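Local coordinates for protein HPT domain (Escherichia coli, PDB 2A0B) that serves as the histidine-containing phosphotransfer domain of the sensor kinase ArcB, carrying a phosphoryl group in the relay that activates ArcA for anaerobic repression of the arc modulon, at residues 6-11 and 112-117; 15-20 and 27-32; 34-39 and 71-76; 42-47 and 102-107; 57-62 and 91-96. All blocks are in the same frame, centred on the assembly; numbering follows the deposited sequence.

Contact 1: 6-11 and 112-117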
# COMPACT_ATOMS: atom_id res chain seq x y z
N SER A 6 -14.05 -4.83 11.85
CA SER A 6 -13.32 -5.81 11.02
C SER A 6 -12.41 -5.12 10.01
O SER A 6 -11.53 -5.79 9.47
CB SER A 6 -14.27 -6.75 10.29
N LYS A 7 -12.59 -3.82 9.81
CA LYS A 7 -11.76 -3.12 8.84
C LYS A 7 -10.30 -3.03 9.29
O LYS A 7 -9.43 -3.10 8.41
CB LYS A 7 -12.30 -1.78 8.44
CG LYS A 7 -12.07 -0.48 9.16
CD LYS A 7 -13.03 0.53 8.52
CE LYS A 7 -13.29 1.78 9.35
NZ LYS A 7 -13.72 2.86 8.40
N SER A 8 -10.05 -2.84 10.57
CA SER A 8 -8.66 -2.78 11.04
C SER A 8 -7.97 -4.11 10.71
O SER A 8 -6.87 -4.10 10.14
CB SER A 8 -8.57 -2.47 12.53
OG SER A 8 -8.98 -1.14 12.82
N GLU A 9 -8.60 -5.23 11.03
CA GLU A 9 -8.01 -6.54 10.80
C GLU A 9 -7.69 -6.83 9.35
O GLU A 9 -6.70 -7.47 8.97
CB GLU A 9 -8.94 -7.67 11.30
CG GLU A 9 -9.29 -7.46 12.76
CD GLU A 9 -10.10 -8.56 13.41
OE1 GLU A 9 -10.91 -9.24 12.74
OE2 GLU A 9 -9.90 -8.73 14.65
N ALA A 10 -8.60 -6.38 8.48
CA ALA A 10 -8.48 -6.61 7.07
C ALA A 10 -7.44 -5.73 6.41
O ALA A 10 -6.73 -6.19 5.51
CB ALA A 10 -9.86 -6.39 6.43
N LEU A 11 -7.29 -4.48 6.79
CA LEU A 11 -6.48 -3.55 6.07
C LEU A 11 -5.02 -3.46 6.75
O LEU A 11 -4.24 -2.96 6.00
CB LEU A 11 -7.07 -2.13 6.06
CG LEU A 11 -8.51 -2.05 5.37
CD1 LEU A 11 -9.00 -0.64 5.49
CD2 LEU A 11 -8.27 -2.42 3.90
N VAL A 112 -4.97 4.83 4.78
CA VAL A 112 -4.06 5.62 5.73
C VAL A 112 -4.86 6.16 6.89
O VAL A 112 -4.46 6.11 8.07
CB VAL A 112 -3.41 6.71 4.94
CG1 VAL A 112 -2.82 7.85 5.81
CG2 VAL A 112 -2.35 6.19 3.95
N GLU A 113 -6.13 6.65 6.62
CA GLU A 113 -6.91 7.13 7.77
C GLU A 113 -7.24 6.09 8.77
O GLU A 113 -7.37 6.26 9.99
CB GLU A 113 -8.26 7.72 7.20
CG GLU A 113 -8.01 8.96 6.42
CD GLU A 113 -9.20 9.47 5.60
OE1 GLU A 113 -10.15 8.70 5.41
OE2 GLU A 113 -9.13 10.61 5.15
N VAL A 114 -7.51 4.80 8.42
CA VAL A 114 -7.75 3.68 9.25
C VAL A 114 -6.46 3.37 10.12
O VAL A 114 -6.69 3.13 11.27
CB VAL A 114 -8.15 2.42 8.44
CG1 VAL A 114 -8.24 1.20 9.30
CG2 VAL A 114 -9.58 2.71 7.89
N LEU A 115 -5.33 3.46 9.49
CA LEU A 115 -4.09 3.19 10.33
C LEU A 115 -3.89 4.34 11.30
O LEU A 115 -3.63 4.02 12.47
CB LEU A 115 -2.96 3.00 9.34
CG LEU A 115 -1.55 2.93 10.05
CD1 LEU A 115 -1.59 1.80 10.98
CD2 LEU A 115 -0.51 2.88 8.93
N LYS A 116 -4.12 5.56 10.88
CA LYS A 116 -3.95 6.70 11.84
C LYS A 116 -4.84 6.50 13.03
O LYS A 116 -4.49 6.68 14.20
CB LYS A 116 -4.23 8.04 11.22
CG LYS A 116 -3.13 8.56 10.34
CD LYS A 116 -3.45 9.83 9.61
CE LYS A 116 -2.31 10.40 8.81
NZ LYS A 116 -2.74 11.59 8.00
N ALA A 117 -6.12 6.11 12.81
CA ALA A 117 -7.04 5.92 13.91
C ALA A 117 -6.64 4.80 14.83
O ALA A 117 -6.77 4.89 16.04
CB ALA A 117 -8.44 5.71 13.30
O HOH W 1 -8.76 1.88 12.70
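Val114 is the hub here: all three residues of 6-11 that reach across, Lys7, Ser8 and Leu11, come to this one valine, whose side chain points toward segment 6-11. The closer-packed part lies round its CG2 branch, where several carbons gather. From one direction the extended chain of Lys7 slants over the methyl, with Lys7 CE 4.1 Å from Val114 CG2. Leu11 arrives from another direction, at about a right angle to the valine side chain, and sets its CD1 4.2 Å from Val114 CG2. Lys7 CG sits between the backbone N and the carbonyl carbon (chi1 86°), which starts the lysine on its slanting path across the valine and brings both CD and CE near CG2. Helix 7-11 is little more than one turn, a short N-terminal helix lying against helix 93-122, the last helix of the four-helix bundle; the two axes are 10.2 Å apart with 117° between their directions. Leu11 also leans on Asp111, and its side chain is about 4 Å from that of His77, a ligand of the zinc ion. The other side of the contact is wet, with a single hydroxyl in place of the cluster of carbons. Ser8 OG lies 4.3 Å from Val114 CG1, and the polar link is made by a water instead. That water lies 3.0 Å from Ser8 OG and donates a hydrogen bond to Val114 O at 2.8 Å, tying the serine hydroxyl to the backbone of the long helix. Ser8 also touches Trp118, one turn after Val114, while exposed Lys7 leans on His110.

Contact 2: 15-20 and 27-32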
# COMPACT_ATOMS: atom_id res chain seq x y z
N PRO A 15 -0.59 -7.78 14.07
CA PRO A 15 0.53 -8.43 14.82
C PRO A 15 1.81 -7.61 14.60
O PRO A 15 2.53 -7.39 15.62
CB PRO A 15 0.66 -9.80 14.22
CG PRO A 15 -0.81 -10.12 13.90
CD PRO A 15 -1.26 -8.83 13.25
N MET A 16 2.16 -7.21 13.42
CA MET A 16 3.39 -6.47 13.14
C MET A 16 3.31 -5.13 13.84
O MET A 16 4.25 -4.63 14.51
CB MET A 16 3.68 -6.31 11.65
CG MET A 16 4.84 -5.35 11.32
SD MET A 16 4.28 -3.65 11.19
CE MET A 16 5.53 -2.90 10.15
N LEU A 17 2.17 -4.40 13.74
CA LEU A 17 2.05 -3.10 14.35
C LEU A 17 2.14 -3.18 15.88
O LEU A 17 2.71 -2.22 16.43
CB LEU A 17 0.69 -2.44 13.91
CG LEU A 17 0.81 -2.03 12.44
CD1 LEU A 17 -0.67 -1.80 11.96
CD2 LEU A 17 1.57 -0.75 12.17
N GLU A 18 1.58 -4.20 16.48
CA GLU A 18 1.60 -4.28 17.94
C GLU A 18 3.07 -4.55 18.36
O GLU A 18 3.46 -3.90 19.36
CB GLU A 18 0.67 -5.35 18.46
CG GLU A 18 -0.76 -4.77 18.39
CD GLU A 18 -1.81 -5.60 19.08
OE1 GLU A 18 -1.55 -6.69 19.62
OE2 GLU A 18 -2.97 -5.10 19.10
N GLN A 19 3.73 -5.40 17.59
CA GLN A 19 5.15 -5.65 17.98
C GLN A 19 5.91 -4.36 17.77
O GLN A 19 6.78 -3.95 18.63
CB GLN A 19 5.69 -6.75 17.07
CG GLN A 19 7.17 -7.08 17.35
CD GLN A 19 7.69 -8.09 16.36
OE1 GLN A 19 7.84 -9.26 16.72
NE2 GLN A 19 8.02 -7.72 15.15
N TYR A 20 5.73 -3.62 16.70
CA TYR A 20 6.38 -2.36 16.46
C TYR A 20 6.16 -1.33 17.55
O TYR A 20 7.14 -0.63 17.97
CB TYR A 20 5.98 -1.79 15.10
CG TYR A 20 6.96 -2.25 14.04
CD1 TYR A 20 7.41 -3.56 13.97
CD2 TYR A 20 7.43 -1.34 13.12
CE1 TYR A 20 8.30 -3.98 13.00
CE2 TYR A 20 8.32 -1.74 12.13
CZ TYR A 20 8.75 -3.06 12.08
OH TYR A 20 9.65 -3.40 11.08
N LYS A 27 5.98 7.02 17.36
CA LYS A 27 6.53 8.07 16.54
C LYS A 27 7.16 7.58 15.25
O LYS A 27 7.07 8.28 14.23
CB LYS A 27 7.59 8.92 17.27
CG LYS A 27 7.81 10.23 16.53
CD LYS A 27 9.15 10.87 16.86
CE LYS A 27 9.25 12.22 16.14
NZ LYS A 27 10.24 12.17 15.03
N LEU A 28 7.89 6.46 15.28
CA LEU A 28 8.51 6.04 14.03
C LEU A 28 7.38 5.61 13.07
O LEU A 28 7.55 5.88 11.89
CB LEU A 28 9.59 4.96 14.21
CG LEU A 28 10.48 4.76 12.97
CD1 LEU A 28 11.43 5.95 12.83
CD2 LEU A 28 11.25 3.45 13.02
N ILE A 29 6.33 5.01 13.57
CA ILE A 29 5.19 4.61 12.73
C ILE A 29 4.51 5.85 12.15
O ILE A 29 4.35 6.02 10.95
CB ILE A 29 4.22 3.75 13.55
CG1 ILE A 29 4.93 2.44 13.97
CG2 ILE A 29 2.95 3.38 12.79
CD1 ILE A 29 4.34 1.84 15.25
N THR A 30 4.20 6.85 12.97
CA THR A 30 3.53 8.04 12.44
C THR A 30 4.41 8.86 11.53
O THR A 30 3.95 9.44 10.52
CB THR A 30 2.89 8.89 13.56
OG1 THR A 30 3.85 9.15 14.57
CG2 THR A 30 1.72 8.18 14.23
N ASP A 31 5.74 8.96 11.80
CA ASP A 31 6.61 9.64 10.87
C ASP A 31 6.69 8.91 9.50
O ASP A 31 6.81 9.59 8.50
CB ASP A 31 8.06 9.74 11.39
CG ASP A 31 8.14 10.70 12.57
OD1 ASP A 31 7.20 11.49 12.78
OD2 ASP A 31 9.18 10.64 13.27
N GLY A 32 6.75 7.60 9.56
CA GLY A 32 6.85 6.76 8.35
C GLY A 32 5.53 6.97 7.55
O GLY A 32 5.63 7.10 6.35
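Tyr20 and Ile29 mark the point where helix 14-23 and helix 26-52 come closest between these segments, with Tyr20 CA 8.0 Å from Ile29 CA. The two helices follow each other in the chain, parted by a very short turn, and both segments are regular helix held by their own backbone bonds. Across the gap the side chain of Ile29 does the work, reaching two residues of the shorter helix with different branches. Its CG1 lies beside the backbone N (chi1 -64°) and carries CD1 outward to rest 4.0 Å from Tyr20 CB, so the tyrosine is met at the root of its side chain. The other branch is a lighter touch: Ile29 CG2 approaches Leu17 CD2 at 4.4 Å. On the far flank of helix 26-52, Lys27 NZ makes a salt bridge to Asp31 OD2 at 2.6 Å, using the syn lone pair of the carboxylate one turn on. Leu17 and Ile29 also reach helix 93-122, on Leu115 and Trp118 and on Val119 respectively. Helices 14-23, 26-52 and 93-122 share this apolar packing, in which a short N-terminal helix packs across the start of helix 26-52 and covers one end of the HPt four-helix bundle.

Contact 3: 34-39 and 71-76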
# COMPACT_ATOMS: atom_id res chain seq x y z
N ALA A 34 3.58 9.58 7.51
CA ALA A 34 3.57 10.89 6.91
C ALA A 34 4.37 10.92 5.63
O ALA A 34 4.02 11.55 4.63
CB ALA A 34 4.10 11.94 7.91
N VAL A 35 5.51 10.17 5.58
CA VAL A 35 6.28 10.08 4.39
C VAL A 35 5.50 9.25 3.30
O VAL A 35 5.51 9.71 2.17
CB VAL A 35 7.66 9.39 4.59
CG1 VAL A 35 8.39 9.14 3.29
CG2 VAL A 35 8.45 10.39 5.46
N PHE A 36 4.87 8.22 3.75
CA PHE A 36 4.07 7.38 2.78
C PHE A 36 2.99 8.27 2.16
O PHE A 36 2.85 8.20 0.92
CB PHE A 36 3.48 6.22 3.53
CG PHE A 36 2.67 5.26 2.67
CD1 PHE A 36 3.31 4.28 1.96
CD2 PHE A 36 1.29 5.40 2.66
CE1 PHE A 36 2.51 3.39 1.19
CE2 PHE A 36 0.52 4.54 1.87
CZ PHE A 36 1.13 3.54 1.17
N GLU A 37 2.29 9.03 3.01
CA GLU A 37 1.24 9.89 2.39
C GLU A 37 1.73 10.89 1.40
O GLU A 37 1.08 11.30 0.42
CB GLU A 37 0.56 10.71 3.49
CG GLU A 37 -0.34 10.00 4.46
CD GLU A 37 -0.95 11.11 5.34
OE1 GLU A 37 -1.86 11.79 4.87
OE2 GLU A 37 -0.43 11.36 6.43
N LYS A 38 2.97 11.47 1.57
CA LYS A 38 3.46 12.42 0.61
C LYS A 38 3.94 11.77 -0.70
O LYS A 38 3.99 12.48 -1.69
CB LYS A 38 4.55 13.32 1.21
CG LYS A 38 6.00 13.02 1.02
CD LYS A 38 6.85 14.23 1.43
CE LYS A 38 7.67 13.91 2.66
NZ LYS A 38 8.44 15.14 3.05
N MET A 39 4.33 10.47 -0.62
CA MET A 39 4.87 9.88 -1.83
C MET A 39 3.80 9.17 -2.69
O MET A 39 3.99 9.07 -3.90
CB MET A 39 5.91 8.80 -1.50
CG MET A 39 7.06 9.37 -0.64
SD MET A 39 7.96 10.73 -1.36
CE MET A 39 8.63 10.03 -2.83
N GLY A 71 4.18 -2.16 3.06
CA GLY A 71 4.49 -3.22 3.99
C GLY A 71 5.36 -2.61 5.14
O GLY A 71 5.16 -3.09 6.27
N SER A 72 6.08 -1.59 4.85
CA SER A 72 6.96 -1.00 5.88
C SER A 72 6.17 -0.37 7.01
O SER A 72 6.66 -0.20 8.13
CB SER A 72 7.93 -0.04 5.23
OG SER A 72 7.48 1.27 5.07
N VAL A 73 4.96 0.14 6.69
CA VAL A 73 4.09 0.78 7.67
C VAL A 73 2.86 -0.03 8.02
O VAL A 73 1.98 0.48 8.75
CB VAL A 73 3.74 2.20 7.24
CG1 VAL A 73 4.97 3.10 7.23
CG2 VAL A 73 3.04 2.28 5.86
N GLY A 74 2.76 -1.30 7.66
CA GLY A 74 1.68 -2.18 8.10
C GLY A 74 0.35 -2.06 7.25
O GLY A 74 -0.59 -2.57 7.90
N LEU A 75 0.56 -1.53 6.11
CA LEU A 75 -0.75 -1.45 5.26
C LEU A 75 -0.83 -2.79 4.49
O LEU A 75 -0.43 -2.70 3.32
CB LEU A 75 -0.68 -0.20 4.43
CG LEU A 75 -0.74 1.16 5.24
CD1 LEU A 75 -0.33 2.34 4.44
CD2 LEU A 75 -2.16 1.29 5.81
N ARG A 76 -1.31 -3.80 5.14
CA ARG A 76 -1.31 -5.17 4.60
C ARG A 76 -2.16 -5.29 3.30
O ARG A 76 -1.67 -5.88 2.36
CB ARG A 76 -1.90 -6.06 5.68
CG ARG A 76 -1.99 -7.56 5.44
CD ARG A 76 -3.25 -8.08 6.11
NE ARG A 76 -3.27 -8.45 7.50
CZ ARG A 76 -2.66 -9.38 8.23
NH1 ARG A 76 -1.75 -10.23 7.75
NH2 ARG A 76 -2.90 -9.50 9.54
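Phe36 and Leu75 approach from opposite directions and meet in a CH-pi contact, the leucine methyl over a ring face. Leu75 CD1 stands 4.0 Å from the centroid of the Phe36 ring and 30° off its normal. The methyl is shifted toward one side of the ring, and its nearest atom is Phe36 CE2 at 3.5 Å. Phe36 CG lies anti to the backbone N (chi1 -179°), which swings the ring out from helix 26-52 into the interior. The second apolar contact is looser and oblique to the ring: Val73 CG2 lies 4.4 Å from Phe36 CG. All three residues are buried.

Backbone bonding sets up these two partners. Gly74, with a positive phi of 83°, is the C-prime residue of a Schellman motif that ends helix 56-72, pairing Leu75 N with Ala70 O and, weakly, Gly74 N with Gly71 O at 3.3 Å. Leu75 is then the centre of an inverse gamma turn, closed by a weak bond from Arg76 N to Gly74 O at 3.1 Å, and it holds the N-cap position of the next helix. The turn at Gly74 is consistent with both Val73 and Leu75 pointing toward Phe36.

Polar links run outward from the loop: Gly74 bonds backbone to backbone with Asp13, and Arg76 NE bonds Leu12 O. Within the all-helical bundle, Phe36 also packs on Ala69 and Ala70 of helix 56-72 and on Val112 of helix 93-122, while Leu75 reaches Leu115, so the helix 56-72 to helix 76-85 connection is wedged between the two longest helices.

Contact 4: 42-47 and 102-107. With ZN (zinc ion), chain B.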
# COMPACT_ATOMS: atom_id res chain seq x y z
N GLY A 42 2.34 10.55 -6.17
CA GLY A 42 3.23 10.37 -7.25
C GLY A 42 3.39 8.93 -7.67
O GLY A 42 3.52 8.65 -8.88
N TYR A 43 3.39 7.95 -6.76
CA TYR A 43 3.51 6.55 -7.07
C TYR A 43 2.23 6.12 -7.89
O TYR A 43 2.44 5.39 -8.84
CB TYR A 43 3.68 5.64 -5.85
CG TYR A 43 5.00 5.86 -5.04
CD1 TYR A 43 6.00 6.61 -5.57
CD2 TYR A 43 5.00 5.23 -3.81
CE1 TYR A 43 7.20 6.76 -4.80
CE2 TYR A 43 6.19 5.35 -3.00
CZ TYR A 43 7.15 6.12 -3.59
OH TYR A 43 8.39 6.28 -2.86
N VAL A 44 1.12 6.65 -7.43
CA VAL A 44 -0.12 6.18 -8.17
C VAL A 44 -0.15 6.85 -9.53
O VAL A 44 -0.48 6.15 -10.52
CB VAL A 44 -1.32 6.49 -7.30
CG1 VAL A 44 -2.63 6.34 -8.16
CG2 VAL A 44 -1.49 5.58 -6.10
N SER A 45 0.27 8.10 -9.67
CA SER A 45 0.35 8.73 -10.97
C SER A 45 1.28 8.01 -11.91
O SER A 45 1.05 7.87 -13.12
CB SER A 45 0.70 10.22 -10.86
OG SER A 45 -0.27 10.85 -10.02
N VAL A 46 2.43 7.49 -11.43
CA VAL A 46 3.34 6.73 -12.27
C VAL A 46 2.70 5.40 -12.68
O VAL A 46 2.85 5.01 -13.84
CB VAL A 46 4.69 6.45 -11.56
CG1 VAL A 46 5.55 5.44 -12.30
CG2 VAL A 46 5.41 7.80 -11.43
N LEU A 47 1.99 4.71 -11.79
CA LEU A 47 1.27 3.50 -12.14
C LEU A 47 0.30 3.80 -13.32
O LEU A 47 0.34 3.01 -14.27
CB LEU A 47 0.36 2.92 -11.05
CG LEU A 47 0.97 1.96 -10.05
CD1 LEU A 47 -0.04 1.64 -8.95
CD2 LEU A 47 1.45 0.68 -10.76
N GLU A 102 -6.83 1.00 -10.29
CA GLU A 102 -7.90 1.89 -9.86
C GLU A 102 -8.34 1.65 -8.43
O GLU A 102 -8.67 2.63 -7.73
CB GLU A 102 -9.11 1.55 -10.80
CG GLU A 102 -10.27 2.48 -10.49
CD GLU A 102 -10.09 3.95 -10.74
OE1 GLU A 102 -9.24 4.46 -11.52
OE2 GLU A 102 -10.87 4.68 -10.08
N GLU A 103 -8.43 0.46 -7.91
CA GLU A 103 -8.76 0.09 -6.57
C GLU A 103 -7.75 0.79 -5.59
O GLU A 103 -8.17 1.46 -4.66
CB GLU A 103 -8.69 -1.39 -6.38
CG GLU A 103 -9.10 -1.79 -4.99
CD GLU A 103 -8.96 -3.25 -4.76
OE1 GLU A 103 -8.94 -4.11 -5.73
OE2 GLU A 103 -8.90 -3.71 -3.60
N MET A 104 -6.49 0.61 -5.98
CA MET A 104 -5.45 1.33 -5.16
C MET A 104 -5.64 2.81 -5.15
O MET A 104 -5.58 3.46 -4.08
CB MET A 104 -4.05 1.07 -5.80
CG MET A 104 -3.00 1.89 -5.02
SD MET A 104 -2.04 0.78 -3.94
CE MET A 104 -1.22 -0.11 -5.28
N LYS A 105 -5.88 3.47 -6.29
CA LYS A 105 -6.03 4.89 -6.43
C LYS A 105 -7.18 5.37 -5.55
O LYS A 105 -7.12 6.41 -4.87
CB LYS A 105 -6.28 5.23 -7.90
CG LYS A 105 -6.64 6.70 -8.13
CD LYS A 105 -6.87 6.91 -9.63
CE LYS A 105 -6.61 8.36 -10.01
NZ LYS A 105 -7.15 8.66 -11.39
N GLU A 106 -8.29 4.64 -5.63
CA GLU A 106 -9.49 5.06 -4.91
C GLU A 106 -9.39 4.88 -3.41
O GLU A 106 -10.07 5.64 -2.69
CB GLU A 106 -10.78 4.29 -5.38
CG GLU A 106 -11.17 4.70 -6.79
CD GLU A 106 -12.41 3.92 -7.32
OE1 GLU A 106 -13.18 3.38 -6.54
OE2 GLU A 106 -12.47 3.92 -8.55
N GLU A 107 -8.66 3.90 -2.85
CA GLU A 107 -8.71 3.62 -1.46
C GLU A 107 -7.41 4.02 -0.61
O GLU A 107 -7.71 3.90 0.58
CB GLU A 107 -8.86 2.15 -1.18
CG GLU A 107 -7.57 1.35 -1.45
CD GLU A 107 -7.83 -0.05 -1.05
OE1 GLU A 107 -8.10 -0.47 0.07
OE2 GLU A 107 -7.83 -0.86 -2.03
ZN ZN B . -8.80 -2.63 -1.83
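Val44 lies against two consecutive residues of the facing helix, one with each methyl. Its CG1 meets Lys105 at the base, 3.8 Å from Lys105 CB, and the two side chains stand at about a right angle; the extended lysine then leads away toward Glu48, with which NZ makes a long, weak ion pair. Its CG2 slants past Met104, lying 4.1 Å from Met104 CG. Further along, Leu47 CD1 approaches Met104 CE at 4.2 Å; both methionine contacts are those of one of two conformers. The helices run nearly antiparallel, their segment axes 10.4 Å apart at 155°, as neighbours in a four-helix bundle do.

Glu103 and Glu107 lie on another side of the helix and do not touch segment 42-47. Spaced one turn apart, they reach the same zinc ion: Glu103 OE2 binds zinc at 2.1 Å and Glu107 OE2 binds zinc at 2.0 Å, while His77 NE2 from helix 76-85 supplies a third ligand. The Glu103 chain is extended with CG anti to the backbone N (chi1 -177°); that of Glu107 leaves between the backbone N and the carbonyl carbon (chi1 73°), so the two carboxylates converge. One helix thus offers an apolar side to helix 26-52 and an acidic side to the metal, whose charge probably offsets that of the two zinc-binding glutamates and of Asp111 close to Glu107.

Contact 5: 57-62 and 91-96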
# COMPACT_ATOMS: atom_id res chain seq x y z
N LYS A 57 6.90 -3.44 -17.79
CA LYS A 57 8.02 -3.35 -16.85
C LYS A 57 7.81 -2.17 -15.89
O LYS A 57 8.16 -2.30 -14.71
CB LYS A 57 9.35 -3.24 -17.61
CG LYS A 57 10.52 -2.67 -16.82
CD LYS A 57 11.86 -3.03 -17.45
CE LYS A 57 12.93 -2.06 -16.94
NZ LYS A 57 13.79 -2.65 -15.88
N GLY A 58 7.32 -1.07 -16.39
CA GLY A 58 7.06 0.15 -15.61
C GLY A 58 6.01 -0.12 -14.56
O GLY A 58 6.09 0.26 -13.38
N ILE A 59 4.90 -0.81 -14.94
CA ILE A 59 3.87 -1.17 -13.99
C ILE A 59 4.37 -2.12 -12.92
O ILE A 59 4.09 -1.89 -11.74
CB ILE A 59 2.65 -1.87 -14.69
CG1 ILE A 59 2.02 -0.90 -15.70
CG2 ILE A 59 1.68 -2.43 -13.67
CD1 ILE A 59 1.03 -1.71 -16.58
N VAL A 60 5.13 -3.14 -13.26
CA VAL A 60 5.60 -4.11 -12.29
C VAL A 60 6.62 -3.40 -11.35
O VAL A 60 6.57 -3.74 -10.18
CB VAL A 60 6.27 -5.28 -13.05
CG1 VAL A 60 7.06 -6.20 -12.12
CG2 VAL A 60 5.17 -6.08 -13.77
N GLU A 61 7.45 -2.55 -11.90
CA GLU A 61 8.46 -1.88 -11.04
C GLU A 61 7.83 -0.97 -10.01
O GLU A 61 8.16 -0.99 -8.82
CB GLU A 61 9.44 -1.10 -11.93
CG GLU A 61 10.73 -1.87 -12.15
CD GLU A 61 11.44 -1.53 -13.45
OE1 GLU A 61 11.20 -0.43 -13.99
OE2 GLU A 61 12.24 -2.37 -13.93
N GLU A 62 6.78 -0.24 -10.42
CA GLU A 62 6.09 0.67 -9.49
C GLU A 62 5.28 -0.12 -8.52
O GLU A 62 5.13 0.19 -7.30
CB GLU A 62 5.29 1.73 -10.28
CG GLU A 62 5.00 2.96 -9.45
CD GLU A 62 6.24 3.81 -9.16
OE1 GLU A 62 7.33 3.52 -9.67
OE2 GLU A 62 6.08 4.78 -8.40
N PRO A 91 -2.45 -15.74 -13.96
CA PRO A 91 -3.37 -15.83 -15.13
C PRO A 91 -4.28 -14.62 -15.30
O PRO A 91 -4.61 -14.22 -16.43
CB PRO A 91 -4.21 -17.05 -14.77
CG PRO A 91 -3.45 -17.86 -13.79
CD PRO A 91 -2.57 -16.86 -13.04
N ALA A 92 -4.76 -14.04 -14.20
CA ALA A 92 -5.66 -12.88 -14.27
C ALA A 92 -5.00 -11.55 -14.43
O ALA A 92 -5.57 -10.47 -14.50
CB ALA A 92 -6.49 -12.87 -13.00
N TRP A 93 -3.62 -11.46 -14.47
CA TRP A 93 -2.95 -10.18 -14.50
C TRP A 93 -3.35 -9.21 -15.59
O TRP A 93 -3.68 -8.06 -15.41
CB TRP A 93 -1.38 -10.37 -14.50
CG TRP A 93 -0.60 -9.10 -14.30
CD1 TRP A 93 -0.19 -8.63 -13.03
CD2 TRP A 93 -0.13 -8.17 -15.23
NE1 TRP A 93 0.51 -7.48 -13.25
CE2 TRP A 93 0.60 -7.12 -14.55
CE3 TRP A 93 -0.19 -8.05 -16.63
CZ2 TRP A 93 1.17 -6.08 -15.24
CZ3 TRP A 93 0.39 -6.99 -17.28
CH2 TRP A 93 1.07 -5.96 -16.60
N GLU A 94 -3.38 -9.70 -16.87
CA GLU A 94 -3.74 -8.79 -17.95
C GLU A 94 -5.22 -8.32 -17.80
O GLU A 94 -5.40 -7.13 -18.11
CB GLU A 94 -3.61 -9.58 -19.28
CG GLU A 94 -2.17 -9.71 -19.76
CD GLU A 94 -1.57 -8.49 -20.41
OE1 GLU A 94 -2.28 -7.55 -20.81
OE2 GLU A 94 -0.33 -8.42 -20.58
N ASP A 95 -6.03 -9.22 -17.32
CA ASP A 95 -7.46 -8.81 -17.20
C ASP A 95 -7.69 -7.80 -16.07
O ASP A 95 -8.61 -7.00 -16.09
CB ASP A 95 -8.34 -9.97 -16.84
CG ASP A 95 -8.67 -10.92 -18.08
OD1 ASP A 95 -8.37 -10.41 -19.13
OD2 ASP A 95 -8.99 -11.99 -17.54
N ASN A 96 -6.89 -7.96 -14.98
CA ASN A 96 -7.23 -7.25 -13.75
C ASN A 96 -6.22 -6.19 -13.32
O ASN A 96 -6.66 -5.41 -12.45
CB ASN A 96 -7.27 -8.35 -12.67
CG ASN A 96 -8.56 -9.18 -12.71
OD1 ASN A 96 -9.43 -8.72 -13.46
ND2 ASN A 96 -8.63 -10.23 -11.94
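Trp93 contributes the largest share of this small interface, presenting one corner of its indole to two neighbouring residues of helix 56-72. CZ2 does the touching in both cases. Ile59 CG2 sits 4.0 Å from Trp93 CZ2, the side chains slanting past each other, and Val60 CG2 lies 4.3 Å from the same carbon. Both methyls approach the ring obliquely. Trp93 CG is anti to the backbone N (chi1 -170°), and the side chain bridges a wide gap: Val60 CA and Trp93 CA are 10.7 Å apart, the closest such pair between the segments. Ile59 also touches Asn50 and Val97. Val60, less buried, touches Gln86 and Pro88 of the connecting loop, and its side chain is about 6 Å from that of His64, the phosphorylation site, one turn on. Elsewhere on segment 57-62, Lys57 NZ and Glu61 OE2 form a salt bridge at 2.5 Å. Trp93 stands at the start of helix 93-122, and its contacts across the segments are apolar. Its one polar group, NE1, donates to Ile85 O, so the buried indole presents CZ2 to Ile59 and Val60 while its N-H is satisfied by the end of helix 76-85.

In the fold
The five contacts string out along the HPt four-helix bundle, from contacts 1 and 2 at the end covered by the N-terminal helices to contact 5 at the other, 26 and 30 Å away between centres. Helix 93-122 serves contacts 1, 4 and 5; helix 26-52 serves contacts 2, 3 and 4; helix 56-72 serves contacts 3 and 5. Contact 1 joins residues near the two ends of the chain and encloses the other four, contact 5 is nested within contact 4, and contact 3 crosses both. The Lys116-Glu37 salt bridge ties contact 1 to contact 3. Contacts 4 and 5, 13 Å apart, meet where Leu47 touches Ile59 and Glu62, on the helix that also carries His64, the phosphorylation site.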